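Local coordinates for Afp1 (Serratia entomophila, PDB 6RBN), which probably assembles with many copies of itself into the tube enclosed by the contractile sheath of the anti-feeding prophage, a syringe-like injection particle, at residues D37-T42 with Q58-N63; V112-P117 with M140-T145; F19-G24 with I94-T99; T118-P123 with A133-T138. One frame throughout, in Å; residues are numbered along the deposited sequence.

Contact 1 of 4, residues D37-T42 with Q58-N63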
loop_
_atom_site.group_PDB
_atom_site.type_symbol
_atom_site.label_atom_id
_atom_site.label_comp_id
_atom_site.label_asym_id
_atom_site.label_seq_id
_atom_site.Cartn_x
_atom_site.Cartn_y
_atom_site.Cartn_z
ATOM N N ASP A 37 -7.714 -36.615 34.887
ATOM C CA ASP A 37 -6.613 -37.515 34.592
ATOM C C ASP A 37 -6.779 -38.832 35.341
ATOM O O ASP A 37 -7.588 -38.959 36.260
ATOM C CB ASP A 37 -5.284 -36.864 34.971
ATOM C CG ASP A 37 -5.052 -35.557 34.249
ATOM O OD1 ASP A 37 -5.650 -35.354 33.174
ATOM O OD2 ASP A 37 -4.263 -34.730 34.750
ATOM N N ILE A 38 -5.994 -39.822 34.927
ATOM C CA ILE A 38 -5.873 -41.101 35.622
ATOM C C ILE A 38 -4.383 -41.292 35.865
ATOM O O ILE A 38 -3.646 -41.671 34.951
ATOM C CB ILE A 38 -6.459 -42.269 34.822
ATOM C CG1 ILE A 38 -7.946 -42.065 34.564
ATOM C CG2 ILE A 38 -6.261 -43.575 35.563
ATOM C CD1 ILE A 38 -8.515 -43.047 33.584
ATOM N N ASN A 39 -3.928 -41.028 37.086
ATOM C CA ASN A 39 -2.512 -41.043 37.417
ATOM C C ASN A 39 -2.212 -42.166 38.398
ATOM O O ASN A 39 -2.993 -42.420 39.315
ATOM C CB ASN A 39 -2.082 -39.714 38.029
ATOM C CG ASN A 39 -2.127 -38.574 37.044
ATOM O OD1 ASN A 39 -1.724 -38.714 35.896
ATOM N ND2 ASN A 39 -2.623 -37.430 37.492
ATOM N N PHE A 40 -1.073 -42.825 38.209
ATOM C CA PHE A 40 -0.590 -43.868 39.100
ATOM C C PHE A 40 0.755 -43.474 39.691
ATOM O O PHE A 40 1.469 -42.622 39.158
ATOM C CB PHE A 40 -0.434 -45.208 38.371
ATOM C CG PHE A 40 -1.726 -45.911 38.102
ATOM C CD1 PHE A 40 -2.266 -46.764 39.042
ATOM C CD2 PHE A 40 -2.403 -45.713 36.915
ATOM C CE1 PHE A 40 -3.454 -47.419 38.799
ATOM C CE2 PHE A 40 -3.593 -46.362 36.668
ATOM C CZ PHE A 40 -4.119 -47.214 37.612
ATOM N N ASP A 41 1.091 -44.107 40.807
ATOM C CA ASP A 41 2.433 -44.038 41.359
ATOM C C ASP A 41 3.257 -45.214 40.847
ATOM O O ASP A 41 2.749 -46.116 40.181
ATOM C CB ASP A 41 2.389 -44.025 42.883
ATOM C CG ASP A 41 1.826 -42.737 43.437
ATOM O OD1 ASP A 41 2.000 -41.684 42.792
ATOM O OD2 ASP A 41 1.206 -42.772 44.518
ATOM N N THR A 42 4.546 -45.205 41.164
ATOM C CA THR A 42 5.465 -46.216 40.659
ATOM C C THR A 42 6.283 -46.783 41.809
ATOM O O THR A 42 6.897 -46.029 42.570
ATOM C CB THR A 42 6.382 -45.633 39.584
ATOM O OG1 THR A 42 5.586 -45.095 38.524
ATOM C CG2 THR A 42 7.282 -46.706 39.009
ATOM N N GLN A 58 -0.403 -47.248 43.646
ATOM C CA GLN A 58 -1.815 -46.970 43.850
ATOM C C GLN A 58 -2.176 -45.630 43.231
ATOM O O GLN A 58 -1.414 -44.665 43.318
ATOM C CB GLN A 58 -2.168 -47.014 45.337
ATOM C CG GLN A 58 -1.340 -46.127 46.237
ATOM C CD GLN A 58 -1.696 -46.313 47.690
ATOM O OE1 GLN A 58 -2.629 -47.036 48.022
ATOM N NE2 GLN A 58 -0.943 -45.675 48.569
ATOM N N ARG A 59 -3.330 -45.590 42.574
ATOM C CA ARG A 59 -3.738 -44.406 41.836
ATOM C C ARG A 59 -4.210 -43.313 42.783
ATOM O O ARG A 59 -4.939 -43.570 43.743
ATOM C CB ARG A 59 -4.821 -44.766 40.818
ATOM C CG ARG A 59 -6.037 -45.472 41.374
ATOM C CD ARG A 59 -6.991 -45.875 40.264
ATOM N NE ARG A 59 -7.638 -44.726 39.645
ATOM C CZ ARG A 59 -8.318 -44.779 38.504
ATOM N NH1 ARG A 59 -8.883 -43.684 38.017
ATOM N NH2 ARG A 59 -8.437 -45.928 37.852
ATOM N N GLN A 60 -3.757 -42.089 42.530
ATOM C CA GLN A 60 -4.101 -40.991 43.414
ATOM C C GLN A 60 -5.326 -40.236 42.914
ATOM O O GLN A 60 -5.860 -40.496 41.837
ATOM C CB GLN A 60 -2.923 -40.035 43.602
ATOM C CG GLN A 60 -2.435 -39.323 42.367
ATOM C CD GLN A 60 -1.275 -40.041 41.730
ATOM O OE1 GLN A 60 -1.066 -41.224 41.965
ATOM N NE2 GLN A 60 -0.479 -39.314 40.959
ATOM N N ALA A 61 -5.763 -39.289 43.733
ATOM C CA ALA A 61 -7.046 -38.643 43.532
ATOM C C ALA A 61 -6.975 -37.633 42.391
ATOM O O ALA A 61 -5.953 -36.963 42.216
ATOM C CB ALA A 61 -7.483 -37.935 44.805
ATOM N N PRO A 62 -8.034 -37.504 41.604
ATOM C CA PRO A 62 -8.076 -36.455 40.586
ATOM C C PRO A 62 -8.499 -35.117 41.168
ATOM O O PRO A 62 -9.307 -35.037 42.094
ATOM C CB PRO A 62 -9.118 -36.981 39.594
ATOM C CG PRO A 62 -9.993 -37.836 40.408
ATOM C CD PRO A 62 -9.128 -38.473 41.441
ATOM N N ASN A 63 -7.925 -34.057 40.609
ATOM C CA ASN A 63 -8.274 -32.683 40.953
ATOM C C ASN A 63 -8.863 -32.036 39.709
ATOM O O ASN A 63 -8.157 -31.826 38.719
ATOM C CB ASN A 63 -7.060 -31.914 41.460
ATOM C CG ASN A 63 -6.552 -32.446 42.780
ATOM O OD1 ASN A 63 -5.450 -32.989 42.864
ATOM N ND2 ASN A 63 -7.354 -32.293 43.821
#
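Arg59 runs obliquely across Phe40 and ends alongside Ile38, so that one long side chain meets two apolar ones with different parts of its length. Its CB sits over one face of the Phe40 ring, 4.0 Å from the ring centroid and 27° off the normal, a CH-pi contact displaced toward the rim. Beyond it, Arg59 CD approaches CE1 and CZ of the same ring at 4.1 Å. The chain then bends at chi3, and the guanidinium does not stack on the phenyl: the two planes are 62° apart. Instead, one guanidinium face is covered by Ile38 CG2, which lies 3.6 Å from Arg59 NH1, with the two side chains pointing the same way. Ile38 itself packs against Tyr78 of a second subunit. Backbone bonding is sparse. A single weak backbone hydrogen bond, Gln60 N to Asn39 O at 3.3 Å with 142° at the hydrogen, joins the segments. Arg59 CA also lies 3.3 Å from Asn39 O, a bent CA-H...O contact. The two segments run roughly antiparallel without a regular ladder between them. Ile38 and Asn39 pair instead with a strand of the second subunit, extending a sheet across the interface. The contact thus closes the base of the long beta-hairpin made by strands 38-46 and 52-56, an arm projecting from the barrel-type fold of the gp19-like tail tube family.

Contact 2 of 4, residues V112-P117 with M140-T145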
loop_
_atom_site.group_PDB
_atom_site.type_symbol
_atom_site.label_atom_id
_atom_site.label_comp_id
_atom_site.label_asym_id
_atom_site.label_seq_id
_atom_site.Cartn_x
_atom_site.Cartn_y
_atom_site.Cartn_z
ATOM N N VAL A 112 -17.159 -39.202 36.861
ATOM C CA VAL A 112 -16.464 -38.813 38.081
ATOM C C VAL A 112 -17.315 -39.275 39.256
ATOM O O VAL A 112 -18.521 -39.020 39.281
ATOM C CB VAL A 112 -16.234 -37.293 38.124
ATOM C CG1 VAL A 112 -15.666 -36.874 39.434
ATOM C CG2 VAL A 112 -15.326 -36.861 36.992
ATOM N N SER A 113 -16.702 -39.968 40.216
ATOM C CA SER A 113 -17.488 -40.768 41.151
ATOM C C SER A 113 -18.038 -39.955 42.321
ATOM O O SER A 113 -19.255 -39.847 42.491
ATOM C CB SER A 113 -16.649 -41.934 41.659
ATOM O OG SER A 113 -17.372 -42.711 42.595
ATOM N N ASN A 114 -17.166 -39.393 43.157
ATOM C CA ASN A 114 -17.611 -38.664 44.351
ATOM C C ASN A 114 -16.853 -37.346 44.413
ATOM O O ASN A 114 -15.783 -37.264 45.018
ATOM C CB ASN A 114 -17.406 -39.477 45.620
ATOM C CG ASN A 114 -18.393 -40.605 45.757
ATOM O OD1 ASN A 114 -19.576 -40.450 45.464
ATOM N ND2 ASN A 114 -17.917 -41.752 46.219
ATOM N N ALA A 115 -17.422 -36.313 43.810
ATOM C CA ALA A 115 -16.789 -35.007 43.761
ATOM C C ALA A 115 -17.405 -34.084 44.801
ATOM O O ALA A 115 -18.614 -34.109 45.029
ATOM C CB ALA A 115 -16.919 -34.394 42.369
ATOM N N PHE A 116 -16.560 -33.276 45.434
ATOM C CA PHE A 116 -17.005 -32.271 46.383
ATOM C C PHE A 116 -16.104 -31.057 46.224
ATOM O O PHE A 116 -14.931 -31.210 45.870
ATOM C CB PHE A 116 -16.989 -32.806 47.828
ATOM C CG PHE A 116 -15.626 -33.154 48.359
ATOM C CD1 PHE A 116 -15.087 -34.408 48.144
ATOM C CD2 PHE A 116 -14.917 -32.249 49.131
ATOM C CE1 PHE A 116 -13.849 -34.733 48.644
ATOM C CE2 PHE A 116 -13.682 -32.572 49.628
ATOM C CZ PHE A 116 -13.151 -33.815 49.388
ATOM N N PRO A 117 -16.615 -29.848 46.454
ATOM C CA PRO A 117 -15.806 -28.654 46.193
ATOM C C PRO A 117 -14.772 -28.400 47.273
ATOM O O PRO A 117 -15.020 -28.588 48.465
ATOM C CB PRO A 117 -16.845 -27.531 46.156
ATOM C CG PRO A 117 -17.934 -28.015 47.005
ATOM C CD PRO A 117 -18.002 -29.489 46.799
ATOM N N MET A 140 -12.576 -32.272 44.410
ATOM C CA MET A 140 -11.794 -33.423 44.832
ATOM C C MET A 140 -12.625 -34.675 44.614
ATOM O O MET A 140 -13.748 -34.772 45.112
ATOM C CB MET A 140 -11.390 -33.304 46.299
ATOM C CG MET A 140 -10.558 -34.463 46.821
ATOM S SD MET A 140 -8.897 -34.552 46.144
ATOM C CE MET A 140 -8.121 -33.216 47.045
ATOM N N ALA A 141 -12.078 -35.627 43.869
ATOM C CA ALA A 141 -12.801 -36.854 43.573
ATOM C C ALA A 141 -11.968 -38.065 43.949
ATOM O O ALA A 141 -10.919 -37.924 44.580
ATOM C CB ALA A 141 -13.177 -36.907 42.100
ATOM N N ASP A 142 -12.414 -39.256 43.562
ATOM C CA ASP A 142 -11.683 -40.464 43.918
ATOM C C ASP A 142 -11.339 -41.341 42.720
ATOM O O ASP A 142 -10.321 -42.041 42.744
ATOM C CB ASP A 142 -12.472 -41.251 44.960
ATOM C CG ASP A 142 -13.902 -41.422 44.580
ATOM O OD1 ASP A 142 -14.295 -40.824 43.564
ATOM O OD2 ASP A 142 -14.635 -42.133 45.294
ATOM N N ARG A 143 -12.157 -41.318 41.670
ATOM C CA ARG A 143 -11.786 -42.004 40.442
ATOM C C ARG A 143 -12.420 -41.304 39.251
ATOM O O ARG A 143 -13.404 -40.577 39.381
ATOM C CB ARG A 143 -12.190 -43.482 40.453
ATOM C CG ARG A 143 -13.669 -43.716 40.381
ATOM C CD ARG A 143 -14.006 -45.185 40.439
ATOM N NE ARG A 143 -15.443 -45.401 40.308
ATOM C CZ ARG A 143 -16.293 -45.403 41.328
ATOM N NH1 ARG A 143 -17.583 -45.607 41.119
ATOM N NH2 ARG A 143 -15.849 -45.217 42.564
ATOM N N VAL A 144 -11.818 -41.529 38.084
ATOM C CA VAL A 144 -12.308 -41.033 36.803
ATOM C C VAL A 144 -12.353 -42.213 35.845
ATOM O O VAL A 144 -11.325 -42.854 35.602
ATOM C CB VAL A 144 -11.419 -39.915 36.230
ATOM C CG1 VAL A 144 -11.836 -39.578 34.817
ATOM C CG2 VAL A 144 -11.492 -38.676 37.091
ATOM N N THR A 145 -13.533 -42.508 35.312
ATOM C CA THR A 145 -13.694 -43.571 34.333
ATOM C C THR A 145 -14.209 -42.993 33.023
ATOM O O THR A 145 -14.789 -41.908 32.982
ATOM C CB THR A 145 -14.644 -44.665 34.832
ATOM O OG1 THR A 145 -15.932 -44.102 35.096
ATOM C CG2 THR A 145 -14.106 -45.309 36.096
#
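Three side chains take the crowded position between backbone N and carbonyl carbon: Phe116 (chi1 65°), Asp142 (48°) and Arg143 (70°), and each is thereby turned onto the opposite segment. The Phe116 ring lies against Met140, whose CB stands over one ring face 3.6 Å from CZ. Behind this pair the backbones form an antiparallel hydrogen-bonded pair: Met140 N to Phe116 O is 3.0 Å and lies in the carbonyl plane, while Phe116 N to Met140 O is 3.2 Å with the donor above that plane. Past Ala115 the strand turns a corner at Ser113 and Asn114, and side chains take over. Asp142 OD1 accepts Asn114 N at 3.2 Å, from above the carboxylate plane, and also receives a weak bond from Arg143 N. Arg143, extended from CG to NE, places one guanidinium face over Ser113 CB. On the far side of the corner, Val112 CG1 touches Ala141 CB at 3.6 Å, and Val112 faces Val144 as a non-hydrogen-bonded pair. Asp142 OD1 thus links Asn114 N at the corner to segment 140-145, and one hydrogen bond together with a weaker one on this oxygen would probably favour the ionised form of Asp142.

Contact 3 of 4, residues F19-G24 with I94-T99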
loop_
_atom_site.group_PDB
_atom_site.type_symbol
_atom_site.label_atom_id
_atom_site.label_comp_id
_atom_site.label_asym_id
_atom_site.label_seq_id
_atom_site.Cartn_x
_atom_site.Cartn_y
_atom_site.Cartn_z
ATOM N N PHE A 19 -19.474 -29.926 24.968
ATOM C CA PHE A 19 -19.512 -30.809 26.118
ATOM C C PHE A 19 -20.650 -30.397 27.031
ATOM O O PHE A 19 -20.913 -29.210 27.223
ATOM C CB PHE A 19 -18.168 -30.814 26.871
ATOM C CG PHE A 19 -17.773 -29.481 27.446
ATOM C CD1 PHE A 19 -17.083 -28.559 26.681
ATOM C CD2 PHE A 19 -18.044 -29.173 28.769
ATOM C CE1 PHE A 19 -16.714 -27.348 27.208
ATOM C CE2 PHE A 19 -17.674 -27.964 29.299
ATOM C CZ PHE A 19 -17.008 -27.054 28.517
ATOM N N ILE A 20 -21.326 -31.389 27.596
ATOM C CA ILE A 20 -22.332 -31.143 28.616
ATOM C C ILE A 20 -21.813 -31.688 29.936
ATOM O O ILE A 20 -21.064 -32.668 29.976
ATOM C CB ILE A 20 -23.704 -31.754 28.252
ATOM C CG1 ILE A 20 -23.600 -33.259 28.033
ATOM C CG2 ILE A 20 -24.268 -31.085 27.019
ATOM C CD1 ILE A 20 -24.930 -33.936 27.897
ATOM N N VAL A 21 -22.183 -31.020 31.022
ATOM C CA VAL A 21 -21.726 -31.373 32.358
ATOM C C VAL A 21 -22.960 -31.651 33.200
ATOM O O VAL A 21 -23.682 -30.723 33.582
ATOM C CB VAL A 21 -20.862 -30.274 32.986
ATOM C CG1 VAL A 21 -20.482 -30.649 34.402
ATOM C CG2 VAL A 21 -19.615 -30.035 32.165
ATOM N N THR A 22 -23.215 -32.924 33.473
ATOM C CA THR A 22 -24.283 -33.326 34.379
ATOM C C THR A 22 -23.700 -33.384 35.784
ATOM O O THR A 22 -22.906 -34.274 36.098
ATOM C CB THR A 22 -24.871 -34.671 33.970
ATOM O OG1 THR A 22 -25.387 -34.580 32.638
ATOM C CG2 THR A 22 -25.994 -35.053 34.905
ATOM N N LEU A 23 -24.090 -32.439 36.623
ATOM C CA LEU A 23 -23.495 -32.243 37.941
ATOM C C LEU A 23 -24.494 -32.751 38.976
ATOM O O LEU A 23 -25.386 -32.026 39.412
ATOM C CB LEU A 23 -23.128 -30.774 38.134
ATOM C CG LEU A 23 -22.282 -30.336 39.324
ATOM C CD1 LEU A 23 -21.337 -29.252 38.877
ATOM C CD2 LEU A 23 -23.143 -29.823 40.450
ATOM N N GLY A 24 -24.342 -34.014 39.358
ATOM C CA GLY A 24 -25.261 -34.628 40.290
ATOM C C GLY A 24 -26.500 -35.146 39.597
ATOM O O GLY A 24 -26.474 -36.207 38.970
ATOM N N ILE A 94 -20.073 -36.453 38.728
ATOM C CA ILE A 94 -19.984 -35.552 37.586
ATOM C C ILE A 94 -19.856 -36.385 36.321
ATOM O O ILE A 94 -19.109 -37.369 36.289
ATOM C CB ILE A 94 -18.781 -34.598 37.730
ATOM C CG1 ILE A 94 -18.734 -33.980 39.124
ATOM C CG2 ILE A 94 -18.829 -33.499 36.691
ATOM C CD1 ILE A 94 -19.924 -33.163 39.478
ATOM N N MET A 95 -20.579 -35.997 35.275
ATOM C CA MET A 95 -20.420 -36.595 33.958
ATOM C C MET A 95 -20.136 -35.493 32.954
ATOM O O MET A 95 -20.923 -34.554 32.828
ATOM C CB MET A 95 -21.668 -37.354 33.527
ATOM C CG MET A 95 -21.468 -38.145 32.258
ATOM S SD MET A 95 -23.017 -38.802 31.644
ATOM C CE MET A 95 -23.424 -39.886 32.988
ATOM N N ILE A 96 -19.024 -35.608 32.236
ATOM C CA ILE A 96 -18.665 -34.662 31.189
ATOM C C ILE A 96 -18.652 -35.431 29.877
ATOM O O ILE A 96 -17.799 -36.301 29.670
ATOM C CB ILE A 96 -17.316 -33.987 31.455
ATOM C CG1 ILE A 96 -17.384 -33.185 32.750
ATOM C CG2 ILE A 96 -16.950 -33.079 30.311
ATOM C CD1 ILE A 96 -16.060 -32.664 33.212
ATOM N N SER A 97 -19.590 -35.111 28.993
ATOM C CA SER A 97 -19.847 -35.887 27.789
ATOM C C SER A 97 -19.512 -35.063 26.556
ATOM O O SER A 97 -20.081 -33.988 26.365
ATOM C CB SER A 97 -21.317 -36.304 27.725
ATOM O OG SER A 97 -21.701 -37.057 28.856
ATOM N N LEU A 98 -18.614 -35.570 25.714
ATOM C CA LEU A 98 -18.447 -34.997 24.382
ATOM C C LEU A 98 -19.694 -35.282 23.561
ATOM O O LEU A 98 -20.123 -36.433 23.448
ATOM C CB LEU A 98 -17.205 -35.551 23.693
ATOM C CG LEU A 98 -15.875 -35.024 24.222
ATOM C CD1 LEU A 98 -14.725 -35.720 23.543
ATOM C CD2 LEU A 98 -15.803 -33.541 23.982
ATOM N N THR A 99 -20.274 -34.236 22.991
ATOM C CA THR A 99 -21.655 -34.272 22.555
ATOM C C THR A 99 -21.724 -33.920 21.071
ATOM O O THR A 99 -20.803 -33.325 20.508
ATOM C CB THR A 99 -22.484 -33.296 23.417
ATOM O OG1 THR A 99 -22.085 -33.446 24.781
ATOM C CG2 THR A 99 -23.965 -33.615 23.394
#
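At the edge of the Phe19 phenyl ring, in its plane, lies Val21 CG2 from two residues along the same strand; Phe19 chi1 of 62° puts CG in the crowded position and leads the ring away from strand 94-99. The other flat groups are peptides. All four backbone hydrogen bonds meet their acceptors in the carbonyl plane: N and O of Ile20 bond to O and N of Ser97, and N and O of Thr22 to O and N of Met95, at 2.9 to 3.1 Å. Ser97 O takes a second donor, Thr99 OG1, from well above that plane. This regular antiparallel ladder, with segment axes at 160°, joins strands 19-23 and 92-99 in the main sheet of the tail tube fold. On the face bearing Phe19, Val21, Leu23, Ile94 and Ile96, branched side chains lie side by side: Val21 CG2 on Ile96 CG1 at 3.9 Å, and Leu23 CG on Ile94 CD1 at 3.7 Å. Phe30 touches Val21 and Leu23, and Phe125 of a second subunit reaches Ile96. The other face carries Ile20, whose CG1 approaches Ser97 CB at 3.8 Å, with Thr22 and Met95, which pack against Arg282 and Ala285 of the Afp2 chain, respectively.

Contact 4 of 4, residues T118-P123 with A133-T138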
loop_
_atom_site.group_PDB
_atom_site.type_symbol
_atom_site.label_atom_id
_atom_site.label_comp_id
_atom_site.label_asym_id
_atom_site.label_seq_id
_atom_site.Cartn_x
_atom_site.Cartn_y
_atom_site.Cartn_z
ATOM N N THR A 118 -13.594 -27.967 46.837
ATOM C CA THR A 118 -12.553 -27.528 47.746
ATOM C C THR A 118 -12.210 -26.056 47.605
ATOM O O THR A 118 -11.611 -25.493 48.524
ATOM C CB THR A 118 -11.274 -28.357 47.552
ATOM O OG1 THR A 118 -10.786 -28.179 46.220
ATOM C CG2 THR A 118 -11.546 -29.823 47.786
ATOM N N SER A 119 -12.576 -25.414 46.499
ATOM C CA SER A 119 -12.306 -23.995 46.331
ATOM C C SER A 119 -13.324 -23.400 45.372
ATOM O O SER A 119 -13.913 -24.102 44.552
ATOM C CB SER A 119 -10.888 -23.747 45.815
ATOM O OG SER A 119 -10.758 -24.161 44.474
ATOM N N LEU A 120 -13.522 -22.091 45.493
ATOM C CA LEU A 120 -14.395 -21.342 44.590
ATOM C C LEU A 120 -13.820 -19.941 44.467
ATOM O O LEU A 120 -13.974 -19.132 45.382
ATOM C CB LEU A 120 -15.827 -21.295 45.104
ATOM C CG LEU A 120 -16.837 -20.540 44.238
ATOM C CD1 LEU A 120 -17.002 -21.209 42.892
ATOM C CD2 LEU A 120 -18.164 -20.439 44.943
ATOM N N THR A 121 -13.164 -19.653 43.350
ATOM C CA THR A 121 -12.483 -18.378 43.183
ATOM C C THR A 121 -13.408 -17.390 42.488
ATOM O O THR A 121 -13.878 -17.646 41.377
ATOM C CB THR A 121 -11.188 -18.542 42.392
ATOM O OG1 THR A 121 -11.493 -18.953 41.062
ATOM C CG2 THR A 121 -10.306 -19.588 43.036
ATOM N N SER A 122 -13.668 -16.269 43.151
ATOM C CA SER A 122 -14.441 -15.191 42.566
ATOM C C SER A 122 -13.629 -14.508 41.466
ATOM O O SER A 122 -12.399 -14.591 41.461
ATOM C CB SER A 122 -14.811 -14.182 43.649
ATOM O OG SER A 122 -13.650 -13.518 44.114
ATOM N N PRO A 123 -14.286 -13.845 40.511
ATOM C CA PRO A 123 -13.539 -13.154 39.456
ATOM C C PRO A 123 -12.789 -11.939 39.976
ATOM O O PRO A 123 -13.139 -11.337 40.992
ATOM C CB PRO A 123 -14.630 -12.736 38.469
ATOM C CG PRO A 123 -15.857 -12.685 39.281
ATOM C CD PRO A 123 -15.735 -13.799 40.244
ATOM N N ALA A 133 -17.509 -12.015 34.374
ATOM C CA ALA A 133 -17.285 -12.541 35.714
ATOM C C ALA A 133 -17.361 -14.060 35.659
ATOM O O ALA A 133 -18.440 -14.625 35.462
ATOM C CB ALA A 133 -18.313 -11.966 36.683
ATOM N N VAL A 134 -16.220 -14.720 35.830
ATOM C CA VAL A 134 -16.110 -16.168 35.699
ATOM C C VAL A 134 -15.649 -16.746 37.026
ATOM O O VAL A 134 -14.526 -16.480 37.470
ATOM C CB VAL A 134 -15.147 -16.574 34.572
ATOM C CG1 VAL A 134 -14.915 -18.068 34.587
ATOM C CG2 VAL A 134 -15.701 -16.157 33.231
ATOM N N GLN A 135 -16.511 -17.537 37.652
ATOM C CA GLN A 135 -16.127 -18.327 38.806
ATOM C C GLN A 135 -15.406 -19.587 38.357
ATOM O O GLN A 135 -15.642 -20.100 37.265
ATOM C CB GLN A 135 -17.350 -18.700 39.629
ATOM C CG GLN A 135 -17.963 -17.545 40.364
ATOM C CD GLN A 135 -19.247 -17.929 41.043
ATOM O OE1 GLN A 135 -19.754 -19.033 40.853
ATOM N NE2 GLN A 135 -19.783 -17.026 41.853
ATOM N N GLN A 136 -14.531 -20.091 39.218
ATOM C CA GLN A 136 -13.693 -21.243 38.908
ATOM C C GLN A 136 -13.638 -22.140 40.137
ATOM O O GLN A 136 -13.003 -21.792 41.136
ATOM C CB GLN A 136 -12.306 -20.782 38.461
ATOM C CG GLN A 136 -11.301 -21.861 38.115
ATOM C CD GLN A 136 -10.344 -22.139 39.259
ATOM O OE1 GLN A 136 -10.079 -21.266 40.081
ATOM N NE2 GLN A 136 -9.800 -23.339 39.300
ATOM N N ILE A 137 -14.309 -23.286 40.062
ATOM C CA ILE A 137 -14.450 -24.210 41.180
ATOM C C ILE A 137 -13.534 -25.406 40.957
ATOM O O ILE A 137 -13.379 -25.886 39.828
ATOM C CB ILE A 137 -15.931 -24.625 41.364
ATOM C CG1 ILE A 137 -16.136 -25.499 42.600
ATOM C CG2 ILE A 137 -16.518 -25.283 40.123
ATOM C CD1 ILE A 137 -17.578 -25.621 43.009
ATOM N N THR A 138 -12.871 -25.849 42.022
ATOM C CA THR A 138 -12.064 -27.056 41.978
ATOM C C THR A 138 -12.722 -28.133 42.826
ATOM O O THR A 138 -13.304 -27.852 43.875
ATOM C CB THR A 138 -10.639 -26.838 42.472
ATOM O OG1 THR A 138 -10.664 -26.429 43.841
ATOM C CG2 THR A 138 -9.945 -25.782 41.650
#
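Hydroxyls and backbone groups together bind strands 118-121 and 134-138, an antiparallel pair in the sheet of the tail tube barrel, with segment axes 4.7 Å apart. Thr138 OG1 is the focus at one end. It is hydrogen-bonded to Thr118 OG1 at 3.0 Å and to Ser119 OG at a modelled 2.4 Å, and either partner could donate in each case. All three oxygens occupy the position between backbone N and carbonyl carbon (chi1 near +60°), which brings the other two to Thr138 OG1. Two residues on, Thr121 OG1 also faces the other strand, on the side it shares with Ser119, Gln136 and Thr138: its one proton has both Gln136 OE1 and Gln136 O within reach, so the choice remains unsettled. Gln136 folds back by its bend at chi2 to bring OE1 there. Under these hydroxyls the backbone sets the register. Thr118 N to Thr138 O and Thr121 N to Gln136 O are nearly straight, at 173° and 177°, with Thr138 N to Ser119 O between them. On the other face the side chains of Leu120 and Ile137 cross obliquely, with Leu120 CD1 3.9 Å from Ile137 CB. Further out, strand 63-69 flanks strand 134-140, its Leu66 packing on Ile137, while Gln135 is positioned by a hydrogen bond from NE2 to Asn75 OD1. Ser119 and Leu120 pair with a strand of a third subunit, continuing the sheet beyond this chain. Where the ladder has ended, Pro123 CG rests on Ala133 CB at 3.6 Å.

In the fold
Contacts 2, 3 and 4 share one antiparallel sheet: strand 109-121 carries contacts 2 and 4 and neighbours strand 92-99 of contact 3. Segment 112-117 meets contact 3 through a probable hydrogen bond from Val112 N to Ile94 O (2.7 Å) and runs directly into contact 4, where Met140 CB touches Thr118 CG2 at 3.8 Å. The centre of contact 2 lies about 13 Å from that of contact 3 and about 18 Å from that of contact 4. Contact 1, about 12 Å from contact 2 between centres, reaches it through Ile38 CD1 and Val144 O (3.5 Å). Within the chain contacts 1 and 4 do not touch, but between subunits they do: Asn39 packs on Ser119 of a neighbouring subunit, joining copies in the assembly.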